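Putative silent information regulator 2,Putative silent information regulator 2 (Leishmania infantum, PDB 5OL0) probably deacetylates acetyl-lysine on proteins, consuming NAD and releasing nicotinamide, and is thought to help regulate gene expression as a class I sirtuin. Local coordinates at residues L78-R82 / C154-H158; E86-S90 / V185-F191; D198-D202 / P225-L229. All coordinates share one frame; numbering follows the deposited sequence.

Contact 1 of 3, residues L78-R82 / C154-H158. With ZN (zinc ion), chain E.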
loop_
_atom_site.group_PDB
_atom_site.type_symbol
_atom_site.label_atom_id
_atom_site.label_comp_id
_atom_site.label_asym_id
_atom_site.label_seq_id
_atom_site.Cartn_x
_atom_site.Cartn_y
_atom_site.Cartn_z
ATOM N N LEU A 78 -15.021 5.631 -10.383
ATOM C CA LEU A 78 -16.308 5.807 -9.867
ATOM C C LEU A 78 -17.336 6.026 -10.983
ATOM O O LEU A 78 -18.462 5.514 -10.944
ATOM C CB LEU A 78 -16.225 6.983 -8.897
ATOM C CG LEU A 78 -17.401 7.062 -7.959
ATOM C CD1 LEU A 78 -17.513 5.808 -7.124
ATOM C CD2 LEU A 78 -17.195 8.297 -7.087
ATOM N N THR A 79 -16.941 6.764 -12.008
ATOM C CA THR A 79 -17.847 6.987 -13.150
ATOM C C THR A 79 -18.133 5.703 -13.982
ATOM O O THR A 79 -19.300 5.417 -14.313
ATOM C CB THR A 79 -17.416 8.233 -14.009
ATOM O OG1 THR A 79 -18.262 8.276 -15.148
ATOM C CG2 THR A 79 -15.916 8.204 -14.445
ATOM N N LEU A 80 -17.113 4.891 -14.254
ATOM C CA LEU A 80 -17.365 3.552 -14.823
ATOM C C LEU A 80 -18.206 2.638 -13.923
ATOM O O LEU A 80 -19.020 1.878 -14.417
ATOM C CB LEU A 80 -16.085 2.847 -15.174
ATOM C CG LEU A 80 -16.285 1.693 -16.143
ATOM C CD1 LEU A 80 -16.831 2.200 -17.479
ATOM C CD2 LEU A 80 -14.964 0.972 -16.357
ATOM N N LEU A 81 -18.008 2.703 -12.609
ATOM C CA LEU A 81 -18.880 1.955 -11.683
ATOM C C LEU A 81 -20.359 2.337 -11.776
ATOM O O LEU A 81 -21.227 1.471 -11.820
ATOM C CB LEU A 81 -18.413 2.124 -10.226
ATOM C CG LEU A 81 -19.156 1.237 -9.228
ATOM C CD1 LEU A 81 -18.795 -0.222 -9.442
ATOM C CD2 LEU A 81 -18.844 1.722 -7.823
ATOM N N ARG A 82 -20.652 3.632 -11.831
ATOM C CA ARG A 82 -22.052 4.066 -12.000
ATOM C C ARG A 82 -22.613 3.640 -13.356
ATOM O O ARG A 82 -23.766 3.388 -13.477
ATOM C CB ARG A 82 -22.181 5.550 -11.900
ATOM C CG ARG A 82 -21.798 6.097 -10.577
ATOM C CD ARG A 82 -22.614 7.303 -10.307
ATOM N NE ARG A 82 -22.451 7.791 -8.950
ATOM C CZ ARG A 82 -21.491 8.599 -8.536
ATOM N NH1 ARG A 82 -20.537 9.035 -9.353
ATOM N NH2 ARG A 82 -21.492 8.992 -7.261
ATOM N N CYS A 154 -22.981 1.817 0.180
ATOM C CA CYS A 154 -23.561 2.500 -0.990
ATOM C C CYS A 154 -22.729 3.683 -1.464
ATOM O O CYS A 154 -22.326 4.521 -0.673
ATOM C CB CYS A 154 -24.933 3.056 -0.635
ATOM S SG CYS A 154 -25.773 3.849 -2.037
ATOM N N ILE A 155 -22.451 3.759 -2.749
ATOM C CA ILE A 155 -21.687 4.901 -3.270
ATOM C C ILE A 155 -22.531 6.201 -3.325
ATOM O O ILE A 155 -21.953 7.264 -3.338
ATOM C CB ILE A 155 -21.100 4.636 -4.686
ATOM C CG1 ILE A 155 -22.211 4.691 -5.755
ATOM C CG2 ILE A 155 -20.251 3.334 -4.685
ATOM C CD1 ILE A 155 -21.759 4.387 -7.152
ATOM N N GLU A 156 -23.863 6.118 -3.425
ATOM C CA GLU A 156 -24.708 7.332 -3.479
ATOM C C GLU A 156 -24.923 7.914 -2.064
ATOM O O GLU A 156 -24.552 9.051 -1.814
ATOM C CB GLU A 156 -26.072 7.087 -4.200
ATOM C CG GLU A 156 -26.078 6.594 -5.667
ATOM C CD GLU A 156 -25.036 7.204 -6.632
ATOM O OE1 GLU A 156 -24.408 8.281 -6.387
ATOM O OE2 GLU A 156 -24.833 6.595 -7.709
ATOM N N CYS A 157 -25.502 7.144 -1.138
ATOM C CA CYS A 157 -25.791 7.635 0.230
ATOM C C CYS A 157 -24.814 7.222 1.322
ATOM O O CYS A 157 -25.012 7.607 2.468
ATOM C CB CYS A 157 -27.218 7.230 0.639
ATOM S SG CYS A 157 -27.492 5.474 1.078
ATOM N N HIS A 158 -23.785 6.429 1.002
ATOM C CA HIS A 158 -22.772 5.997 1.990
ATOM C C HIS A 158 -23.281 5.105 3.165
ATOM O O HIS A 158 -22.544 4.834 4.124
ATOM C CB HIS A 158 -21.929 7.208 2.448
ATOM C CG HIS A 158 -21.271 7.932 1.302
ATOM N ND1 HIS A 158 -20.248 7.379 0.556
ATOM C CD2 HIS A 158 -21.536 9.131 0.737
ATOM C CE1 HIS A 158 -19.901 8.209 -0.407
ATOM N NE2 HIS A 158 -20.665 9.282 -0.317
HETATM ZN ZN ZN E . -27.725 4.331 -0.873
#
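Glu-156 OE2 receives the shortest bond across the contact, from Arg-82 NE at 2.9 Å. Glu-156 sits inside the Cys-X-X-Cys knuckle of the sirtuin zinc module, and Arg-82 is on helix 78-83, so the salt bridge ties this helix to the zinc loop. The grip is side-on. Arg-82 NE has OE2 in the guanidinium plane and uses the syn lone pair of that oxygen, with an N-H...O angle of 153°. Arg-82 NH2 meets Glu-156 OE1 at 3.1 Å, also on the syn side but out of the carboxylate plane. Guanidinium and carboxylate are only 21° from coplanar, and the opposite charges probably offset each other where both side chains are exposed. Next to the salt bridge lies an apolar patch. Ile-155 points at the helix, and Ile-155 CD1 packs on the aliphatic Arg-82 CG at 3.8 Å. Ile-155 CG2 meets Leu-81 CD2 at 3.8 Å. Lys-186 of strand 185-187 also touches both Leu-81 and Ile-155. In the knuckle, Cys-154 and Cys-157 bind the zinc ion through SG, and Cys-178 and Cys-181 complete the site. The backbone N of Cys-157 also donates to Cys-154 SG, at 3.4 Å and nearly straight (166°).

Contact 2 of 3, residues E86-S90 / V185-F191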
loop_
_atom_site.group_PDB
_atom_site.type_symbol
_atom_site.label_atom_id
_atom_site.label_comp_id
_atom_site.label_asym_id
_atom_site.label_seq_id
_atom_site.Cartn_x
_atom_site.Cartn_y
_atom_site.Cartn_z
ATOM N N GLU A 86 -21.055 -4.063 -13.698
ATOM C CA GLU A 86 -20.624 -5.388 -14.073
ATOM C C GLU A 86 -19.124 -5.439 -14.288
ATOM O O GLU A 86 -18.514 -6.452 -13.998
ATOM C CB GLU A 86 -21.441 -5.951 -15.266
ATOM C CG GLU A 86 -21.358 -5.187 -16.588
ATOM C CD GLU A 86 -22.344 -4.008 -16.738
ATOM O OE1 GLU A 86 -22.938 -3.521 -15.727
ATOM O OE2 GLU A 86 -22.512 -3.559 -17.903
ATOM N N ILE A 87 -18.497 -4.338 -14.718
ATOM C CA ILE A 87 -17.056 -4.371 -14.995
ATOM C C ILE A 87 -16.237 -4.483 -13.699
ATOM O O ILE A 87 -15.366 -5.339 -13.570
ATOM C CB ILE A 87 -16.571 -3.142 -15.805
ATOM C CG1 ILE A 87 -17.174 -3.177 -17.218
ATOM C CG2 ILE A 87 -15.037 -3.106 -15.885
ATOM C CD1 ILE A 87 -17.147 -1.858 -17.973
ATOM N N PHE A 88 -16.483 -3.612 -12.736
ATOM C CA PHE A 88 -15.697 -3.747 -11.504
ATOM C C PHE A 88 -16.103 -5.057 -10.794
ATOM O O PHE A 88 -15.262 -5.738 -10.285
ATOM C CB PHE A 88 -15.824 -2.560 -10.597
ATOM C CG PHE A 88 -15.403 -2.858 -9.192
ATOM C CD1 PHE A 88 -14.070 -2.828 -8.845
ATOM C CD2 PHE A 88 -16.358 -3.207 -8.233
ATOM C CE1 PHE A 88 -13.688 -3.122 -7.551
ATOM C CE2 PHE A 88 -15.988 -3.516 -6.937
ATOM C CZ PHE A 88 -14.649 -3.479 -6.605
ATOM N N TYR A 89 -17.382 -5.407 -10.778
ATOM C CA TYR A 89 -17.788 -6.616 -10.076
ATOM C C TYR A 89 -17.146 -7.847 -10.666
ATOM O O TYR A 89 -16.859 -8.798 -9.946
ATOM C CB TYR A 89 -19.304 -6.770 -10.050
ATOM C CG TYR A 89 -19.864 -6.176 -8.802
ATOM C CD1 TYR A 89 -19.836 -4.797 -8.587
ATOM C CD2 TYR A 89 -20.364 -6.981 -7.806
ATOM C CE1 TYR A 89 -20.330 -4.244 -7.418
ATOM C CE2 TYR A 89 -20.865 -6.440 -6.643
ATOM C CZ TYR A 89 -20.854 -5.076 -6.448
ATOM O OH TYR A 89 -21.334 -4.582 -5.261
ATOM N N SER A 90 -16.943 -7.832 -11.987
ATOM C CA SER A 90 -16.255 -8.901 -12.667
ATOM C C SER A 90 -14.800 -8.977 -12.264
ATOM O O SER A 90 -14.265 -10.060 -12.060
ATOM C CB SER A 90 -16.420 -8.746 -14.163
ATOM O OG SER A 90 -15.748 -9.770 -14.826
ATOM N N VAL A 185 -23.763 -0.609 -4.541
ATOM C CA VAL A 185 -22.887 -0.885 -3.382
ATOM C C VAL A 185 -21.566 -1.421 -3.925
ATOM O O VAL A 185 -21.505 -2.136 -4.993
ATOM C CB VAL A 185 -23.565 -1.839 -2.380
ATOM C CG1 VAL A 185 -22.578 -2.483 -1.390
ATOM C CG2 VAL A 185 -24.643 -1.071 -1.611
ATOM N N LYS A 186 -20.501 -1.049 -3.220
ATOM C CA LYS A 186 -19.204 -1.651 -3.413
ATOM C C LYS A 186 -18.501 -1.802 -2.090
ATOM O O LYS A 186 -18.872 -1.125 -1.100
ATOM C CB LYS A 186 -18.360 -0.854 -4.411
ATOM C CG LYS A 186 -18.090 0.586 -4.018
ATOM C CD LYS A 186 -16.843 1.072 -4.750
ATOM C CE LYS A 186 -16.616 2.543 -4.450
ATOM N NZ LYS A 186 -16.207 2.782 -3.036
ATOM N N PRO A 187 -17.486 -2.688 -2.056
ATOM C CA PRO A 187 -16.561 -2.682 -0.917
ATOM C C PRO A 187 -15.959 -1.328 -0.749
ATOM O O PRO A 187 -15.914 -0.545 -1.742
ATOM C CB PRO A 187 -15.503 -3.685 -1.321
ATOM C CG PRO A 187 -16.192 -4.592 -2.251
ATOM C CD PRO A 187 -17.118 -3.712 -3.048
ATOM N N ASN A 188 -15.519 -1.021 0.456
ATOM C CA ASN A 188 -15.011 0.316 0.808
ATOM C C ASN A 188 -13.594 0.460 0.322
ATOM O O ASN A 188 -12.685 0.711 1.099
ATOM C CB ASN A 188 -15.139 0.617 2.334
ATOM C CG ASN A 188 -16.599 0.864 2.767
ATOM O OD1 ASN A 188 -17.502 0.982 1.914
ATOM N ND2 ASN A 188 -16.852 0.898 4.084
ATOM N N VAL A 189 -13.397 0.211 -0.963
ATOM C CA VAL A 189 -12.178 0.618 -1.676
ATOM C C VAL A 189 -12.385 2.045 -2.130
ATOM O O VAL A 189 -13.433 2.359 -2.605
ATOM C CB VAL A 189 -11.911 -0.269 -2.887
ATOM C CG1 VAL A 189 -10.715 0.239 -3.673
ATOM C CG2 VAL A 189 -11.617 -1.669 -2.394
ATOM N N VAL A 190 -11.392 2.917 -1.945
ATOM C CA VAL A 190 -11.445 4.264 -2.489
ATOM C C VAL A 190 -11.228 4.173 -4.022
ATOM O O VAL A 190 -10.203 3.679 -4.502
ATOM C CB VAL A 190 -10.414 5.207 -1.830
ATOM C CG1 VAL A 190 -10.536 6.653 -2.402
ATOM C CG2 VAL A 190 -10.595 5.262 -0.328
ATOM N N PHE A 191 -12.201 4.649 -4.788
ATOM C CA PHE A 191 -12.084 4.654 -6.248
ATOM C C PHE A 191 -11.545 6.001 -6.699
ATOM O O PHE A 191 -11.661 7.032 -5.973
ATOM C CB PHE A 191 -13.455 4.422 -6.899
ATOM C CG PHE A 191 -13.829 2.974 -7.069
ATOM C CD1 PHE A 191 -13.387 1.989 -6.182
ATOM C CD2 PHE A 191 -14.634 2.585 -8.133
ATOM C CE1 PHE A 191 -13.731 0.672 -6.342
ATOM C CE2 PHE A 191 -15.011 1.265 -8.281
ATOM C CZ PHE A 191 -14.556 0.307 -7.395
#
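Phe-88, on helix 85-95, turns its ring toward strand 185-187 and the chain that follows it. Its CG stands opposite the backbone N (chi1 162°), which carries the ring out from the helix. Phe-191 comes in edge-on: Phe-191 CZ sits over the centre of the Phe-88 ring, 3.5 Å from Phe-88 CD1. This is a T-shaped pair, with planes at 68° and centroids 4.9 Å apart. At the edge of the same ring, Phe-88 CE2 meets Pro-187 CD at 4.1 Å. One residue on, Tyr-89 OH donates to Val-185 O at 2.5 Å, a very short bond whose exact length deserves caution. The carbonyl oxygen lies at the ring edge, in its plane. Asn-166 of helix 163-171 also bonds this hydroxyl. The strand is an edge of the small antiparallel sheet of the zinc module. Lys-186 CD lies over one face of the Phe-191 ring, offset toward its edge. Lys-186 NZ bonds Val-189 O at 2.8 Å and forms a salt bridge with Glu-194, which probably stabilises its buried charge. Further on, Val-189 packs on a modified side chain of the bound peptide, and Val-190 O hydrogen-bonds one. The tyrosine thus gives a carbonyl a polar partner inside a buried, largely apolar interface.

Contact 3 of 3, residues D198-D202 / P225-L229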
loop_
_atom_site.group_PDB
_atom_site.type_symbol
_atom_site.label_atom_id
_atom_site.label_comp_id
_atom_site.label_asym_id
_atom_site.label_seq_id
_atom_site.Cartn_x
_atom_site.Cartn_y
_atom_site.Cartn_z
ATOM N N ASP A 198 -10.101 10.192 6.355
ATOM C CA ASP A 198 -9.516 11.193 7.238
ATOM C C ASP A 198 -8.155 10.828 7.764
ATOM O O ASP A 198 -7.300 11.672 7.935
ATOM C CB ASP A 198 -10.393 11.321 8.506
ATOM C CG ASP A 198 -11.648 12.141 8.293
ATOM O OD1 ASP A 198 -11.639 13.084 7.485
ATOM O OD2 ASP A 198 -12.635 11.885 9.024
ATOM N N ALA A 199 -8.007 9.558 8.118
ATOM C CA ALA A 199 -6.790 9.084 8.655
ATOM C C ALA A 199 -5.616 9.245 7.669
ATOM O O ALA A 199 -4.454 9.359 8.105
ATOM C CB ALA A 199 -6.946 7.636 9.056
ATOM N N PHE A 200 -5.878 9.231 6.365
ATOM C CA PHE A 200 -4.816 9.570 5.390
ATOM C C PHE A 200 -4.334 10.987 5.581
ATOM O O PHE A 200 -3.131 11.254 5.651
ATOM C CB PHE A 200 -5.264 9.382 3.938
ATOM C CG PHE A 200 -4.300 9.961 2.994
ATOM C CD1 PHE A 200 -3.138 9.290 2.694
ATOM C CD2 PHE A 200 -4.466 11.262 2.532
ATOM C CE1 PHE A 200 -2.199 9.848 1.872
ATOM C CE2 PHE A 200 -3.536 11.818 1.695
ATOM C CZ PHE A 200 -2.402 11.115 1.354
ATOM N N PHE A 201 -5.269 11.922 5.717
ATOM C CA PHE A 201 -4.885 13.343 5.895
ATOM C C PHE A 201 -4.190 13.644 7.236
ATOM O O PHE A 201 -3.292 14.490 7.298
ATOM C CB PHE A 201 -6.104 14.247 5.623
ATOM C CG PHE A 201 -6.556 14.145 4.197
ATOM C CD1 PHE A 201 -5.800 14.757 3.204
ATOM C CD2 PHE A 201 -7.650 13.356 3.843
ATOM C CE1 PHE A 201 -6.133 14.595 1.868
ATOM C CE2 PHE A 201 -7.999 13.197 2.508
ATOM C CZ PHE A 201 -7.229 13.828 1.513
ATOM N N ASP A 202 -4.577 12.891 8.251
ATOM C CA ASP A 202 -3.869 12.894 9.580
ATOM C C ASP A 202 -2.402 12.510 9.380
ATOM O O ASP A 202 -1.478 13.212 9.789
ATOM C CB ASP A 202 -4.574 11.882 10.487
ATOM C CG ASP A 202 -4.057 11.898 11.901
ATOM O OD1 ASP A 202 -4.419 12.834 12.629
ATOM O OD2 ASP A 202 -3.255 11.007 12.277
ATOM N N PRO A 225 -3.808 11.746 -3.724
ATOM C CA PRO A 225 -2.696 12.404 -3.059
ATOM C C PRO A 225 -1.662 11.523 -2.257
ATOM O O PRO A 225 -0.736 12.065 -1.662
ATOM C CB PRO A 225 -3.419 13.364 -2.111
ATOM C CG PRO A 225 -4.676 12.664 -1.739
ATOM C CD PRO A 225 -5.064 11.859 -2.958
ATOM N N PHE A 226 -1.820 10.218 -2.268
ATOM C CA PHE A 226 -0.925 9.272 -1.614
ATOM C C PHE A 226 0.534 9.557 -1.907
ATOM O O PHE A 226 1.350 9.590 -0.996
ATOM C CB PHE A 226 -1.227 7.811 -2.031
ATOM C CG PHE A 226 -0.467 6.782 -1.205
ATOM C CD1 PHE A 226 -1.014 6.307 0.012
ATOM C CD2 PHE A 226 0.819 6.387 -1.547
ATOM C CE1 PHE A 226 -0.313 5.379 0.798
ATOM C CE2 PHE A 226 1.523 5.460 -0.763
ATOM C CZ PHE A 226 0.957 4.947 0.403
ATOM N N ALA A 227 0.858 9.822 -3.159
ATOM C CA ALA A 227 2.248 10.074 -3.548
ATOM C C ALA A 227 2.854 11.328 -2.912
ATOM O O ALA A 227 4.053 11.527 -2.958
ATOM C CB ALA A 227 2.358 10.122 -5.042
ATOM N N LEU A 228 2.051 12.146 -2.247
ATOM C CA LEU A 228 2.626 13.322 -1.567
ATOM C C LEU A 228 3.344 12.979 -0.296
ATOM O O LEU A 228 4.177 13.756 0.166
ATOM C CB LEU A 228 1.594 14.341 -1.216
ATOM C CG LEU A 228 1.036 15.173 -2.351
ATOM C CD1 LEU A 228 -0.165 15.937 -1.810
ATOM C CD2 LEU A 228 2.130 16.142 -2.804
ATOM N N LEU A 229 3.025 11.823 0.271
ATOM C CA LEU A 229 3.555 11.498 1.587
ATOM C C LEU A 229 5.064 11.700 1.730
ATOM O O LEU A 229 5.507 12.410 2.615
ATOM C CB LEU A 229 3.134 10.078 2.008
ATOM C CG LEU A 229 1.710 10.012 2.516
ATOM C CD1 LEU A 229 1.232 8.576 2.485
ATOM C CD2 LEU A 229 1.580 10.564 3.951
#
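The ring of Phe-200 has Pro-225 O at its edge, near the ring plane, 3.6 Å from Phe-200 CZ. This is a contact of a carbon with a carbonyl oxygen. The ring of Phe-201 is met differently: Phe-200 CD2 stands over the centre of one of its faces, so the two neighbouring aromatics pack edge onto face within helix 198-207. The ring of Phe-226 has Leu-229 CD1 over one face, offset toward the rim.

Phe-200 is the main projection of the helix here. Its ring extends toward the loop between strands 213-217 and 239-242 of the Rossmann-type sheet. Phe-200 CE2 packs on Pro-225 CG at 3.7 Å. Across CZ from there, Phe-200 CE1 meets Leu-229 CD1 at 3.7 Å and Phe-226 CA at 3.8 Å, both obliquely. Leu-229 and Phe-200 run past each other in opposite directions. Phe-201 adds a looser touch, Phe-201 CZ to Pro-225 CG at 4.3 Å.

A cis peptide bond precedes Pro-225. Pro-225 O also accepts Leu-228 N at 2.8 Å, which closes a turn, and Leu-229 N bonds Phe-226 O as the next one. Phe-226 packs on Gln-126, a residue probably involved in NAD binding. The bound peptide lies alongside: Phe-201 packs on a basic side chain of the peptide and Pro-225 on a polar one. The two segments are therefore held together by the shape and burial of mostly apolar groups, right next to the peptide.

In the fold
Contacts 1 and 2 belong to one neighbourhood, with centres 9 Å apart. Consecutive helices 78-83 and 85-95 pack against the zinc module, and the two contacts meet where Cys-154 touches Val-185 and Leu-78 touches Phe-191. Contact 1 is partly exposed and adds a salt bridge to its apolar patch. Contact 2 is buried and relies on an aromatic pair and a tyrosine hydroxyl bond. Contact 3 stands apart, with its centre about 21 to 22 Å from the others. It is also buried, but has no salt bridge or hydrogen bond between its segments and is mostly apolar. It joins helix 198-207 to the loop after strand 213-217. Contacts 2 and 3 both reach the bound peptide, whereas contact 1 holds two of the zinc cysteines.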